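Local coordinates for protein intradiol ring-cleavage dioxygenase (Streptomyces sp. SirexAA-E, PDB 4ILV) that probably catalyses iron(III)-dependent intradiol ring cleavage of catechol-type aromatics, as a secreted dioxygenase fused to a carbohydrate-binding module, at residues 54-59 against 117-122; 82-87 against 133-138; 128-133 against 144-149. All coordinates share one frame; numbering follows the deposited sequence.

Contact 1: residues 54-59 against 117-122; sequences SLVTSS and RTIVPG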
ATOM      1  N   SER A  54     -10.054  -1.627  -6.379  1.00 26.34           N
ATOM      2  CA  SER A  54      -9.621  -0.808  -7.503  1.00 24.70           C
ATOM      3  C   SER A  54      -9.839   0.677  -7.221  1.00 28.76           C
ATOM      4  O   SER A  54     -10.942   1.087  -6.874  1.00 28.06           O
ATOM      5  CB  SER A  54     -10.359  -1.222  -8.773  1.00 35.76           C
ATOM      6  OG  SER A  54      -9.977  -0.406  -9.867  1.00 40.06           O
ATOM      7  N   LEU A  55      -8.794   1.483  -7.388  1.00 30.73           N
ATOM      8  CA  LEU A  55      -8.889   2.912  -7.110  1.00 29.27           C
ATOM      9  C   LEU A  55      -8.978   3.721  -8.391  1.00 31.00           C
ATOM     10  O   LEU A  55      -9.087   4.940  -8.345  1.00 29.23           O
ATOM     11  CB  LEU A  55      -7.654   3.386  -6.340  1.00 20.75           C
ATOM     12  CG  LEU A  55      -7.343   2.654  -5.033  1.00 26.34           C
ATOM     13  CD1 LEU A  55      -6.137   3.277  -4.359  1.00 18.43           C
ATOM     14  CD2 LEU A  55      -8.560   2.659  -4.093  1.00 26.83           C
ATOM     15  N   VAL A  56      -8.893   3.053  -9.535  1.00 30.67           N
ATOM     16  CA  VAL A  56      -8.773   3.760 -10.805  1.00 31.11           C
ATOM     17  C   VAL A  56      -9.644   3.157 -11.883  1.00 44.10           C
ATOM     18  O   VAL A  56     -10.166   2.058 -11.729  1.00 41.07           O
ATOM     19  CB  VAL A  56      -7.332   3.748 -11.326  1.00 28.09           C
ATOM     20  CG1 VAL A  56      -6.387   4.331 -10.285  1.00 27.33           C
ATOM     21  CG2 VAL A  56      -6.903   2.319 -11.692  1.00 27.06           C
ATOM     22  N   THR A  57      -9.796   3.893 -12.979  1.00 50.98           N
ATOM     23  CA  THR A  57     -10.401   3.352 -14.187  1.00 53.10           C
ATOM     24  C   THR A  57      -9.405   3.511 -15.336  1.00 56.65           C
ATOM     25  O   THR A  57      -8.275   3.971 -15.138  1.00 47.06           O
ATOM     26  CB  THR A  57     -11.714   4.077 -14.558  1.00 50.93           C
ATOM     27  OG1 THR A  57     -11.413   5.267 -15.282  1.00 45.93           O
ATOM     28  CG2 THR A  57     -12.517   4.428 -13.318  1.00 57.96           C
ATOM     29  N   SER A  58      -9.827   3.125 -16.534  1.00 71.68           N
ATOM     30  CA  SER A  58      -9.028   3.314 -17.738  1.00 74.34           C
ATOM     31  C   SER A  58      -8.813   4.802 -18.015  1.00 70.07           C
ATOM     32  O   SER A  58      -7.809   5.196 -18.605  1.00 74.39           O
ATOM     33  CB  SER A  58      -9.727   2.658 -18.925  1.00 83.11           C
ATOM     34  OG  SER A  58     -10.171   1.360 -18.573  1.00 86.15           O
ATOM     35  N   SER A  59      -9.767   5.619 -17.577  1.00 60.69           N
ATOM     36  CA  SER A  59      -9.727   7.067 -17.769  1.00 52.49           C
ATOM     37  C   SER A  59      -8.925   7.834 -16.695  1.00 46.45           C
ATOM     38  O   SER A  59      -8.674   9.029 -16.832  1.00 44.71           O
ATOM     39  CB  SER A  59     -11.146   7.592 -17.823  1.00 56.80           C
ATOM     40  OG  SER A  59     -11.884   7.029 -16.759  1.00 58.92           O
ATOM     41  N   ARG A 117      -5.524  -2.270  -7.464  1.00 20.14           N
ATOM     42  CA  ARG A 117      -5.340  -1.679  -8.786  1.00 15.84           C
ATOM     43  C   ARG A 117      -5.347  -0.164  -8.661  1.00 23.75           C
ATOM     44  O   ARG A 117      -6.328   0.416  -8.187  1.00 23.89           O
ATOM     45  CB  ARG A 117      -6.435  -2.113  -9.748  1.00 21.99           C
ATOM     46  CG  ARG A 117      -6.190  -1.586 -11.157  1.00 33.52           C
ATOM     47  CD  ARG A 117      -7.413  -1.749 -12.039  1.00 45.26           C
ATOM     48  NE  ARG A 117      -7.267  -1.038 -13.309  1.00 49.80           N
ATOM     49  CZ  ARG A 117      -8.285  -0.753 -14.115  1.00 51.73           C
ATOM     50  NH1 ARG A 117      -9.516  -1.114 -13.773  1.00 51.82           N
ATOM     51  NH2 ARG A 117      -8.077  -0.099 -15.256  1.00 42.73           N
ATOM     52  N   THR A 118      -4.271   0.482  -9.098  1.00 22.82           N
ATOM     53  CA  THR A 118      -4.127   1.916  -8.842  1.00 21.22           C
ATOM     54  C   THR A 118      -3.262   2.540  -9.937  1.00 19.61           C
ATOM     55  O   THR A 118      -3.130   1.962 -11.010  1.00 19.59           O
ATOM     56  CB  THR A 118      -3.553   2.144  -7.402  1.00 19.58           C
ATOM     57  OG1 THR A 118      -3.538   3.538  -7.082  1.00 23.38           O
ATOM     58  CG2 THR A 118      -2.137   1.547  -7.246  1.00 17.95           C
ATOM     59  N   ILE A 119      -2.710   3.730  -9.707  1.00 22.00           N
ATOM     60  CA  ILE A 119      -1.669   4.244 -10.608  1.00 17.79           C
ATOM     61  C   ILE A 119      -0.445   4.568  -9.769  1.00 21.72           C
ATOM     62  O   ILE A 119      -0.541   4.653  -8.549  1.00 21.58           O
ATOM     63  CB  ILE A 119      -2.121   5.486 -11.480  1.00 21.43           C
ATOM     64  CG1 ILE A 119      -2.883   6.516 -10.654  1.00 23.44           C
ATOM     65  CG2 ILE A 119      -3.044   5.031 -12.610  1.00 21.05           C
ATOM     66  CD1 ILE A 119      -2.024   7.383  -9.743  1.00 25.63           C
ATOM     67  N   VAL A 120       0.698   4.744 -10.409  1.00 20.74           N
ATOM     68  CA  VAL A 120       1.914   5.040  -9.666  1.00 25.70           C
ATOM     69  C   VAL A 120       1.724   6.407  -9.024  1.00 26.80           C
ATOM     70  O   VAL A 120       1.441   7.372  -9.727  1.00 24.31           O
ATOM     71  CB  VAL A 120       3.128   5.045 -10.610  1.00 26.61           C
ATOM     72  CG1 VAL A 120       4.393   5.442  -9.872  1.00 24.91           C
ATOM     73  CG2 VAL A 120       3.301   3.654 -11.264  1.00 20.65           C
ATOM     74  N   PRO A 121       1.832   6.494  -7.684  1.00 20.71           N
ATOM     75  CA  PRO A 121       1.633   7.816  -7.072  1.00 24.68           C
ATOM     76  C   PRO A 121       2.715   8.809  -7.491  1.00 23.21           C
ATOM     77  O   PRO A 121       3.873   8.435  -7.694  1.00 23.56           O
ATOM     78  CB  PRO A 121       1.717   7.540  -5.572  1.00 23.26           C
ATOM     79  CG  PRO A 121       2.533   6.235  -5.459  1.00 25.01           C
ATOM     80  CD  PRO A 121       2.157   5.449  -6.697  1.00 23.23           C
ATOM     81  N   GLY A 122       2.325  10.070  -7.624  1.00 21.26           N
ATOM     82  CA  GLY A 122       3.260  11.115  -7.983  1.00 21.19           C
ATOM     83  C   GLY A 122       4.072  11.601  -6.791  1.00 27.15           C
ATOM     84  O   GLY A 122       3.689  11.405  -5.630  1.00 23.04           O
TER
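Arg117 lies lengthwise along the 54-59 loop, and Val56 crosses it obliquely from the loop side. CG of Arg117 stands anti to the backbone N (chi1 -176°), and the chain then runs extended to NE, so the whole arm follows the loop from Ser54 as far as Ser58. Along the way Ser54 OG, itself anti to its own backbone N, comes within 3.6 Å of Arg117 CD. Further out, Val56 CG2 sits over one face of the guanidinium, 3.7 Å from Arg117 NE, and the carbonyl oxygen of Val56 lies above the same group toward its rim. The tip ends beside the backbone of Thr57 and Ser58, with Arg117 NH2 3.8 Å from Thr57 C; this end of the contact is solvent-exposed, and Ser58 is poorly ordered.

Val56 is the buried member of the loop. Its other methyl, CG1, is anti to the carbonyl carbon (chi1 -56°) and drops onto the strand backbone, 3.6 Å from Thr118 CA, before reaching Ile119 CG2 at 4.1 Å. Phe102 touches both Val56 and Ile119. The backbones meet at a single bridge, Ser54 with Arg117, on strand 113-119, an edge strand of the mixed four-stranded sheet, which pairs on its other side with strand 64-72. One hydrogen bond joins the segments, Leu55 N to Arg117 O at 2.8 Å, almost straight (176° at the hydrogen) and nearly along the C=O axis.

Leu55 and Thr118 point the same way, side by side, with Leu55 CD1 3.8 Å from Thr118 OG1. That hydroxyl is hydrogen-bonded to Gln88 OE1, while Gln88 NE2 bonds to the carbonyl oxygen of Ile119.

Contact 2: residues 82-87 against 133-138; sequences VLLDFW and VKAQAP
Val133 gives up the most surface here, with Lys134 next and Trp87 third. With CG1 of Val133 between backbone N and carbonyl carbon (chi1 62°), CG2 is anti to the N and settles over one face of the Phe86 ring, 3.9 Å from the ring centroid and 23° off the normal, a CH-pi contact with the methyl displaced toward CE1. The same methyl touches Leu84 CD2, which reaches on to Ala135 CB at 3.6 Å. These residues share the sheet face turned to Phe114 on strand 113-119 of the other sheet. Strands 83-87 and 133-136 are the antiparallel central pair of one sheet of this intradiol dioxygenase beta sandwich. Hydrogen-bonded pairs Leu83–Gln136 and Asp85–Lys134 alternate with non-hydrogen-bonded ones; Asp85 N gives to Lys134 O at 2.9 Å.

Asp85 and Lys134 occupy the other face. The lysine's aliphatic chain passes the edge of the Trp87 ring, Lys134 CG lying 3.8 Å from Trp87 CZ3, then bends at its last torsion (chi4 -77°). Its ammonium is held by a salt bridge to Glu41, a hydrogen bond to Thr144 and a cation-pi contact with Phe45. Trp87 also stacks on the iron ligand His132.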
ATOM      1  N   VAL A  82      -7.944 -10.178   7.071  1.00 30.20           N
ATOM      2  CA  VAL A  82      -7.144  -9.023   7.458  1.00 28.16           C
ATOM      3  C   VAL A  82      -7.639  -7.794   6.721  1.00 28.63           C
ATOM      4  O   VAL A  82      -7.810  -7.837   5.507  1.00 28.05           O
ATOM      5  CB  VAL A  82      -5.663  -9.227   7.146  1.00 29.28           C
ATOM      6  CG1 VAL A  82      -4.861  -7.962   7.493  1.00 27.45           C
ATOM      7  CG2 VAL A  82      -5.132 -10.460   7.893  1.00 33.63           C
ATOM      8  N   LEU A  83      -7.862  -6.706   7.457  1.00 33.30           N
ATOM      9  CA  LEU A  83      -8.224  -5.416   6.861  1.00 29.53           C
ATOM     10  C   LEU A  83      -6.979  -4.694   6.322  1.00 29.91           C
ATOM     11  O   LEU A  83      -6.014  -4.475   7.050  1.00 29.14           O
ATOM     12  CB  LEU A  83      -8.953  -4.558   7.902  1.00 32.91           C
ATOM     13  CG  LEU A  83      -9.428  -3.121   7.621  1.00 42.26           C
ATOM     14  CD1 LEU A  83      -8.329  -2.066   7.705  1.00 53.63           C
ATOM     15  CD2 LEU A  83     -10.161  -3.045   6.291  1.00 34.21           C
ATOM     16  N   LEU A  84      -6.999  -4.352   5.034  1.00 24.58           N
ATOM     17  CA  LEU A  84      -5.964  -3.522   4.428  1.00 28.97           C
ATOM     18  C   LEU A  84      -6.584  -2.228   3.881  1.00 25.81           C
ATOM     19  O   LEU A  84      -7.430  -2.275   3.004  1.00 26.67           O
ATOM     20  CB  LEU A  84      -5.268  -4.274   3.299  1.00 22.57           C
ATOM     21  CG  LEU A  84      -4.504  -5.524   3.754  1.00 28.04           C
ATOM     22  CD1 LEU A  84      -4.108  -6.345   2.551  1.00 25.82           C
ATOM     23  CD2 LEU A  84      -3.268  -5.098   4.533  1.00 23.73           C
ATOM     24  N   ASP A  85      -6.152  -1.095   4.408  1.00 26.41           N
ATOM     25  CA  ASP A  85      -6.736   0.198   4.079  1.00 25.22           C
ATOM     26  C   ASP A  85      -5.648   1.039   3.430  1.00 24.72           C
ATOM     27  O   ASP A  85      -4.718   1.477   4.102  1.00 25.38           O
ATOM     28  CB  ASP A  85      -7.250   0.848   5.367  1.00 24.38           C
ATOM     29  CG  ASP A  85      -8.045   2.145   5.126  1.00 31.70           C
ATOM     30  OD1 ASP A  85      -8.440   2.420   3.971  1.00 28.71           O
ATOM     31  OD2 ASP A  85      -8.288   2.881   6.112  1.00 29.44           O
ATOM     32  N   PHE A  86      -5.757   1.246   2.120  1.00 21.12           N
ATOM     33  CA  PHE A  86      -4.724   1.940   1.353  1.00 19.96           C
ATOM     34  C   PHE A  86      -5.102   3.400   1.091  1.00 24.38           C
ATOM     35  O   PHE A  86      -6.272   3.717   0.883  1.00 26.00           O
ATOM     36  CB  PHE A  86      -4.524   1.254   0.000  1.00 18.61           C
ATOM     37  CG  PHE A  86      -3.881  -0.117   0.072  1.00 20.79           C
ATOM     38  CD1 PHE A  86      -2.504  -0.239   0.117  1.00 20.00           C
ATOM     39  CD2 PHE A  86      -4.649  -1.268   0.034  1.00 22.41           C
ATOM     40  CE1 PHE A  86      -1.903  -1.482   0.138  1.00 19.16           C
ATOM     41  CE2 PHE A  86      -4.058  -2.525   0.055  1.00 29.84           C
ATOM     42  CZ  PHE A  86      -2.688  -2.634   0.110  1.00 24.18           C
ATOM     43  N   TRP A  87      -4.118   4.290   1.115  1.00 27.37           N
ATOM     44  CA  TRP A  87      -4.317   5.628   0.562  1.00 26.01           C
ATOM     45  C   TRP A  87      -3.002   6.147  -0.037  1.00 28.04           C
ATOM     46  O   TRP A  87      -1.925   5.648   0.307  1.00 23.20           O
ATOM     47  CB  TRP A  87      -4.938   6.594   1.590  1.00 22.67           C
ATOM     48  CG  TRP A  87      -4.031   7.022   2.701  1.00 21.26           C
ATOM     49  CD1 TRP A  87      -3.412   8.240   2.830  1.00 23.92           C
ATOM     50  CD2 TRP A  87      -3.655   6.258   3.853  1.00 17.16           C
ATOM     51  NE1 TRP A  87      -2.667   8.270   3.980  1.00 24.21           N
ATOM     52  CE2 TRP A  87      -2.800   7.070   4.630  1.00 23.22           C
ATOM     53  CE3 TRP A  87      -3.939   4.959   4.291  1.00 26.92           C
ATOM     54  CZ2 TRP A  87      -2.226   6.628   5.824  1.00 22.84           C
ATOM     55  CZ3 TRP A  87      -3.368   4.520   5.482  1.00 26.12           C
ATOM     56  CH2 TRP A  87      -2.522   5.353   6.233  1.00 22.39           C
ATOM     57  N   VAL A 133      -0.503   2.383   3.915  1.00 20.22           N
ATOM     58  CA  VAL A 133      -1.377   1.260   4.237  1.00 20.72           C
ATOM     59  C   VAL A 133      -1.513   1.039   5.747  1.00 27.12           C
ATOM     60  O   VAL A 133      -0.534   1.129   6.507  1.00 32.03           O
ATOM     61  CB  VAL A 133      -0.921  -0.049   3.521  1.00 22.66           C
ATOM     62  CG1 VAL A 133       0.494  -0.467   3.973  1.00 21.00           C
ATOM     63  CG2 VAL A 133      -1.929  -1.196   3.759  1.00 27.54           C
ATOM     64  N   LYS A 134      -2.741   0.775   6.182  1.00 25.52           N
ATOM     65  CA  LYS A 134      -2.988   0.285   7.536  1.00 24.80           C
ATOM     66  C   LYS A 134      -3.476  -1.160   7.447  1.00 28.24           C
ATOM     67  O   LYS A 134      -4.401  -1.445   6.692  1.00 32.09           O
ATOM     68  CB  LYS A 134      -4.043   1.134   8.243  1.00 26.81           C
ATOM     69  CG  LYS A 134      -3.538   2.487   8.690  1.00 30.88           C
ATOM     70  CD  LYS A 134      -4.667   3.332   9.223  1.00 30.92           C
ATOM     71  CE  LYS A 134      -4.160   4.687   9.663  1.00 32.40           C
ATOM     72  NZ  LYS A 134      -3.481   4.591  10.984  1.00 29.35           N
ATOM     73  N   ALA A 135      -2.858  -2.057   8.219  1.00 25.94           N
ATOM     74  CA  ALA A 135      -3.229  -3.468   8.236  1.00 29.89           C
ATOM     75  C   ALA A 135      -3.732  -3.865   9.615  1.00 32.35           C
ATOM     76  O   ALA A 135      -3.103  -3.549  10.627  1.00 35.35           O
ATOM     77  CB  ALA A 135      -2.021  -4.355   7.849  1.00 26.55           C
ATOM     78  N   GLN A 136      -4.863  -4.561   9.665  1.00 30.11           N
ATOM     79  CA  GLN A 136      -5.384  -5.007  10.944  1.00 29.35           C
ATOM     80  C   GLN A 136      -5.957  -6.407  10.850  1.00 35.03           C
ATOM     81  O   GLN A 136      -6.957  -6.631  10.168  1.00 32.34           O
ATOM     82  CB  GLN A 136      -6.448  -4.042  11.473  1.00 30.18           C
ATOM     83  CG  GLN A 136      -6.904  -4.351  12.898  1.00 33.62           C
ATOM     84  CD  GLN A 136      -7.958  -3.387  13.406  1.00 41.60           C
ATOM     85  OE1 GLN A 136      -8.722  -2.816  12.626  1.00 47.32           O
ATOM     86  NE2 GLN A 136      -8.001  -3.195  14.722  1.00 45.34           N
ATOM     87  N   ALA A 137      -5.302  -7.341  11.532  1.00 33.94           N
ATOM     88  CA  ALA A 137      -5.805  -8.693  11.691  1.00 36.69           C
ATOM     89  C   ALA A 137      -6.974  -8.645  12.674  1.00 43.30           C
ATOM     90  O   ALA A 137      -6.981  -7.814  13.584  1.00 41.13           O
ATOM     91  CB  ALA A 137      -4.700  -9.597  12.225  1.00 37.64           C
ATOM     92  N   PRO A 138      -7.970  -9.523  12.488  1.00 43.60           N
ATOM     93  CA  PRO A 138      -9.169  -9.520  13.327  1.00 48.21           C
ATOM     94  C   PRO A 138      -8.836  -9.550  14.813  1.00 51.00           C
ATOM     95  O   PRO A 138      -8.148 -10.468  15.272  1.00 53.97           O
ATOM     96  CB  PRO A 138      -9.897 -10.809  12.917  1.00 52.81           C
ATOM     97  CG  PRO A 138      -8.886 -11.626  12.191  1.00 52.41           C
ATOM     98  CD  PRO A 138      -7.974 -10.648  11.538  1.00 45.31           C
TER

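Contact 3: residues 128-133 against 144-149; sequences TRHIHV and TTQLYF. With FE (Fe (III) ion), chain C.
Strands 130-133 and 144-148 run antiparallel, their axes 4.6 Å apart at closest and 155° between directions, with hydrogen-bonded pairs Ile131–Leu147 and Val133–Thr145. On one face, NE2 of His130 and NE2 of His132 bind the ferric ion at 2.2 and 2.3 Å. The two rings reach it by different first torsions: His130 CG lies between its backbone N and carbonyl carbon (chi1 61°), His132 CG anti to the carbonyl carbon (chi1 -68°). Each ring's rotation is fixed from behind. His130 ND1 donates in its ring plane to Thr128 O at 2.9 Å, while His132 ND1 donates to water 2, which in turn gives a proton to Thr145 O. Such bonds would be expected to make the imidazoles stronger donors to iron. Gln146 lies alongside both, and its chain, extended beyond CG, places OE1 3.5 Å from His130 CD2 and NE2 3.6 Å from His132 CE1; Arg127 bonds to that OE1.

Beyond the histidines, the Thr128 and Tyr148 side chains cross at about a right angle, Thr128 CG2 meeting the CD1-CE1 side of the ring. Arg129, bent at chi3, sets CD squarely over the Phe149 ring, 4.1 Å from its centroid, and its NE makes a salt bridge to Glu152. Water 1 bridges Arg129 O and Phe149 N. On the opposite face, Val133 CG1 meets Thr145 CG2 at 3.5 Å, and Ile131 CD1 approaches Phe149 CZ. Tyr95 and Tyr124 supply the other protein ligands, completing the two-His, two-Tyr ferric site characteristic of intradiol dioxygenases.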
ATOM      1  N   THR A 128       9.975  10.681  -0.880  1.00 31.90           N
ATOM      2  CA  THR A 128      10.114   9.734  -1.971  1.00 27.69           C
ATOM      3  C   THR A 128       8.736   9.154  -2.296  1.00 29.14           C
ATOM      4  O   THR A 128       7.755   9.434  -1.604  1.00 28.66           O
ATOM      5  CB  THR A 128      11.092   8.611  -1.624  1.00 29.21           C
ATOM      6  OG1 THR A 128      11.413   7.879  -2.812  1.00 26.77           O
ATOM      7  CG2 THR A 128      10.486   7.678  -0.587  1.00 22.82           C
ATOM      8  N   ARG A 129       8.658   8.358  -3.357  1.00 25.50           N
ATOM      9  CA  ARG A 129       7.387   7.799  -3.792  1.00 22.42           C
ATOM     10  C   ARG A 129       6.895   6.695  -2.828  1.00 29.13           C
ATOM     11  O   ARG A 129       7.677   5.827  -2.420  1.00 22.47           O
ATOM     12  CB  ARG A 129       7.557   7.242  -5.201  1.00 25.53           C
ATOM     13  CG  ARG A 129       6.271   7.183  -5.970  1.00 33.65           C
ATOM     14  CD  ARG A 129       6.490   6.640  -7.362  1.00 29.30           C
ATOM     15  NE  ARG A 129       7.596   7.300  -8.047  1.00 25.60           N
ATOM     16  CZ  ARG A 129       7.510   8.427  -8.742  1.00 31.40           C
ATOM     17  NH1 ARG A 129       6.349   9.077  -8.863  1.00 30.78           N
ATOM     18  NH2 ARG A 129       8.604   8.902  -9.320  1.00 27.19           N
ATOM     19  N   HIS A 130       5.607   6.703  -2.484  1.00 26.92           N
ATOM     20  CA  HIS A 130       5.081   5.727  -1.523  1.00 25.31           C
ATOM     21  C   HIS A 130       3.573   5.541  -1.604  1.00 22.89           C
ATOM     22  O   HIS A 130       2.851   6.416  -2.051  1.00 21.49           O
ATOM     23  CB  HIS A 130       5.426   6.154  -0.086  1.00 25.54           C
ATOM     24  CG  HIS A 130       4.845   7.486   0.294  1.00 24.84           C
ATOM     25  ND1 HIS A 130       5.376   8.678  -0.148  1.00 27.89           N
ATOM     26  CD2 HIS A 130       3.760   7.810   1.041  1.00 27.60           C
ATOM     27  CE1 HIS A 130       4.649   9.682   0.318  1.00 30.47           C
ATOM     28  NE2 HIS A 130       3.663   9.184   1.042  1.00 29.90           N
ATOM     29  N   ILE A 131       3.107   4.401  -1.109  1.00 22.58           N
ATOM     30  CA  ILE A 131       1.688   4.152  -0.907  1.00 21.94           C
ATOM     31  C   ILE A 131       1.467   3.880   0.578  1.00 27.04           C
ATOM     32  O   ILE A 131       2.192   3.079   1.175  1.00 25.89           O
ATOM     33  CB  ILE A 131       1.236   2.920  -1.711  1.00 20.10           C
ATOM     34  CG1 ILE A 131       1.263   3.229  -3.207  1.00 20.98           C
ATOM     35  CG2 ILE A 131      -0.161   2.484  -1.290  1.00 18.05           C
ATOM     36  CD1 ILE A 131       0.996   1.985  -4.074  1.00 25.18           C
ATOM     37  N   HIS A 132       0.476   4.532   1.186  1.00 21.46           N
ATOM     38  CA  HIS A 132       0.215   4.305   2.601  1.00 22.16           C
ATOM     39  C   HIS A 132      -0.696   3.098   2.813  1.00 24.07           C
ATOM     40  O   HIS A 132      -1.574   2.839   2.003  1.00 23.66           O
ATOM     41  CB  HIS A 132      -0.458   5.517   3.228  1.00 23.83           C
ATOM     42  CG  HIS A 132       0.409   6.732   3.311  1.00 29.01           C
ATOM     43  ND1 HIS A 132       1.229   6.985   4.389  1.00 27.68           N
ATOM     44  CD2 HIS A 132       0.553   7.787   2.469  1.00 22.80           C
ATOM     45  CE1 HIS A 132       1.858   8.134   4.198  1.00 26.75           C
ATOM     46  NE2 HIS A 132       1.474   8.632   3.037  1.00 25.43           N
ATOM     47  N   VAL A 133      -0.503   2.383   3.915  1.00 20.22           N
ATOM     48  CA  VAL A 133      -1.377   1.260   4.237  1.00 20.72           C
ATOM     49  C   VAL A 133      -1.513   1.039   5.747  1.00 27.12           C
ATOM     50  O   VAL A 133      -0.534   1.129   6.507  1.00 32.03           O
ATOM     51  CB  VAL A 133      -0.921  -0.049   3.521  1.00 22.66           C
ATOM     52  CG1 VAL A 133       0.494  -0.467   3.973  1.00 21.00           C
ATOM     53  CG2 VAL A 133      -1.929  -1.196   3.759  1.00 27.54           C
ATOM     54  N   THR A 144       0.291   0.561  11.115  1.00 29.37           N
ATOM     55  CA  THR A 144       0.368   1.647  10.135  1.00 33.28           C
ATOM     56  C   THR A 144       1.736   1.652   9.480  1.00 32.48           C
ATOM     57  O   THR A 144       2.763   1.645  10.170  1.00 32.05           O
ATOM     58  CB  THR A 144       0.148   3.017  10.796  1.00 32.83           C
ATOM     59  OG1 THR A 144      -1.160   3.057  11.376  1.00 30.09           O
ATOM     60  CG2 THR A 144       0.294   4.159   9.767  1.00 25.31           C
ATOM     61  N   THR A 145       1.764   1.669   8.153  1.00 30.41           N
ATOM     62  CA  THR A 145       3.045   1.586   7.461  1.00 30.27           C
ATOM     63  C   THR A 145       2.980   2.142   6.047  1.00 26.30           C
ATOM     64  O   THR A 145       1.964   2.696   5.634  1.00 27.64           O
ATOM     65  CB  THR A 145       3.593   0.120   7.485  1.00 32.34           C
ATOM     66  OG1 THR A 145       4.938   0.089   7.012  1.00 28.58           O
ATOM     67  CG2 THR A 145       2.740  -0.816   6.643  1.00 30.42           C
ATOM     68  N   GLN A 146       4.074   2.010   5.308  1.00 26.48           N
ATOM     69  CA  GLN A 146       4.124   2.492   3.933  1.00 28.31           C
ATOM     70  C   GLN A 146       4.837   1.507   3.012  1.00 26.85           C
ATOM     71  O   GLN A 146       5.642   0.691   3.468  1.00 28.70           O
ATOM     72  CB  GLN A 146       4.863   3.830   3.881  1.00 30.37           C
ATOM     73  CG  GLN A 146       4.257   4.890   4.760  1.00 38.92           C
ATOM     74  CD  GLN A 146       5.010   6.199   4.693  1.00 41.24           C
ATOM     75  OE1 GLN A 146       5.648   6.515   3.682  1.00 32.77           O
ATOM     76  NE2 GLN A 146       4.937   6.976   5.769  1.00 40.95           N
ATOM     77  N   LEU A 147       4.557   1.597   1.716  1.00 23.77           N
ATOM     78  CA  LEU A 147       5.282   0.801   0.730  1.00 19.85           C
ATOM     79  C   LEU A 147       6.100   1.690  -0.195  1.00 24.91           C
ATOM     80  O   LEU A 147       5.619   2.738  -0.637  1.00 27.47           O
ATOM     81  CB  LEU A 147       4.310  -0.042  -0.093  1.00 23.85           C
ATOM     82  CG  LEU A 147       3.330  -0.894   0.719  1.00 26.81           C
ATOM     83  CD1 LEU A 147       2.412  -1.670  -0.214  1.00 28.89           C
ATOM     84  CD2 LEU A 147       4.052  -1.839   1.692  1.00 29.32           C
ATOM     85  N   TYR A 148       7.324   1.265  -0.503  1.00 23.71           N
ATOM     86  CA  TYR A 148       8.227   2.057  -1.343  1.00 29.05           C
ATOM     87  C   TYR A 148       8.522   1.368  -2.666  1.00 28.60           C
ATOM     88  O   TYR A 148       8.225   0.184  -2.838  1.00 28.06           O
ATOM     89  CB  TYR A 148       9.537   2.370  -0.613  1.00 28.90           C
ATOM     90  CG  TYR A 148       9.336   3.237   0.609  1.00 30.41           C
ATOM     91  CD1 TYR A 148       9.112   4.597   0.482  1.00 30.65           C
ATOM     92  CD2 TYR A 148       9.362   2.693   1.887  1.00 27.59           C
ATOM     93  CE1 TYR A 148       8.924   5.401   1.588  1.00 26.01           C
ATOM     94  CE2 TYR A 148       9.171   3.491   3.005  1.00 31.88           C
ATOM     95  CZ  TYR A 148       8.947   4.850   2.839  1.00 33.67           C
ATOM     96  OH  TYR A 148       8.756   5.669   3.927  1.00 33.10           O
ATOM     97  N   PHE A 149       9.113   2.131  -3.584  1.00 24.84           N
ATOM     98  CA  PHE A 149       9.383   1.703  -4.949  1.00 19.63           C
ATOM     99  C   PHE A 149      10.869   1.550  -5.175  1.00 25.46           C
ATOM    100  O   PHE A 149      11.649   2.386  -4.721  1.00 30.87           O
ATOM    101  CB  PHE A 149       8.831   2.749  -5.943  1.00 20.87           C
ATOM    102  CG  PHE A 149       7.337   2.805  -5.966  1.00 21.33           C
ATOM    103  CD1 PHE A 149       6.628   2.246  -7.013  1.00 26.45           C
ATOM    104  CD2 PHE A 149       6.637   3.377  -4.917  1.00 19.73           C
ATOM    105  CE1 PHE A 149       5.238   2.268  -7.022  1.00 20.16           C
ATOM    106  CE2 PHE A 149       5.248   3.416  -4.921  1.00 23.49           C
ATOM    107  CZ  PHE A 149       4.548   2.854  -5.978  1.00 22.91           C
TER
HETATM  108 FE    FE C 301       2.225  10.484   1.986  1.00 29.77          FE
HETATM  109  O   HOH W   1       9.912   4.839  -3.061  1.00 31.82           O
HETATM  110  O   HOH W   2       1.397   5.336   6.624  1.00 31.07           O

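Contacts 2 and 3 are successive strand pairings of one sheet, with strand 130-136 in the middle and Val133 common to both; their centres lie 13 Å apart. Trp87 O and His132 N, 2.8 Å apart, carry the pairing of strand 83-87 on to the iron-binding end, and the Trp87 side chain lies about 6 Å from the metal. Contact 1 belongs to the other sheet, its centre 15 Å from that of contact 3 and 19 Å from that of contact 2. It joins the site's surroundings through the tail of 117-122, where Pro121 O is 2.8 Å from Arg129 NH1 and Pro121 CD packs on Phe149. Its Leu55 side chain remains about 13 Å from the iron.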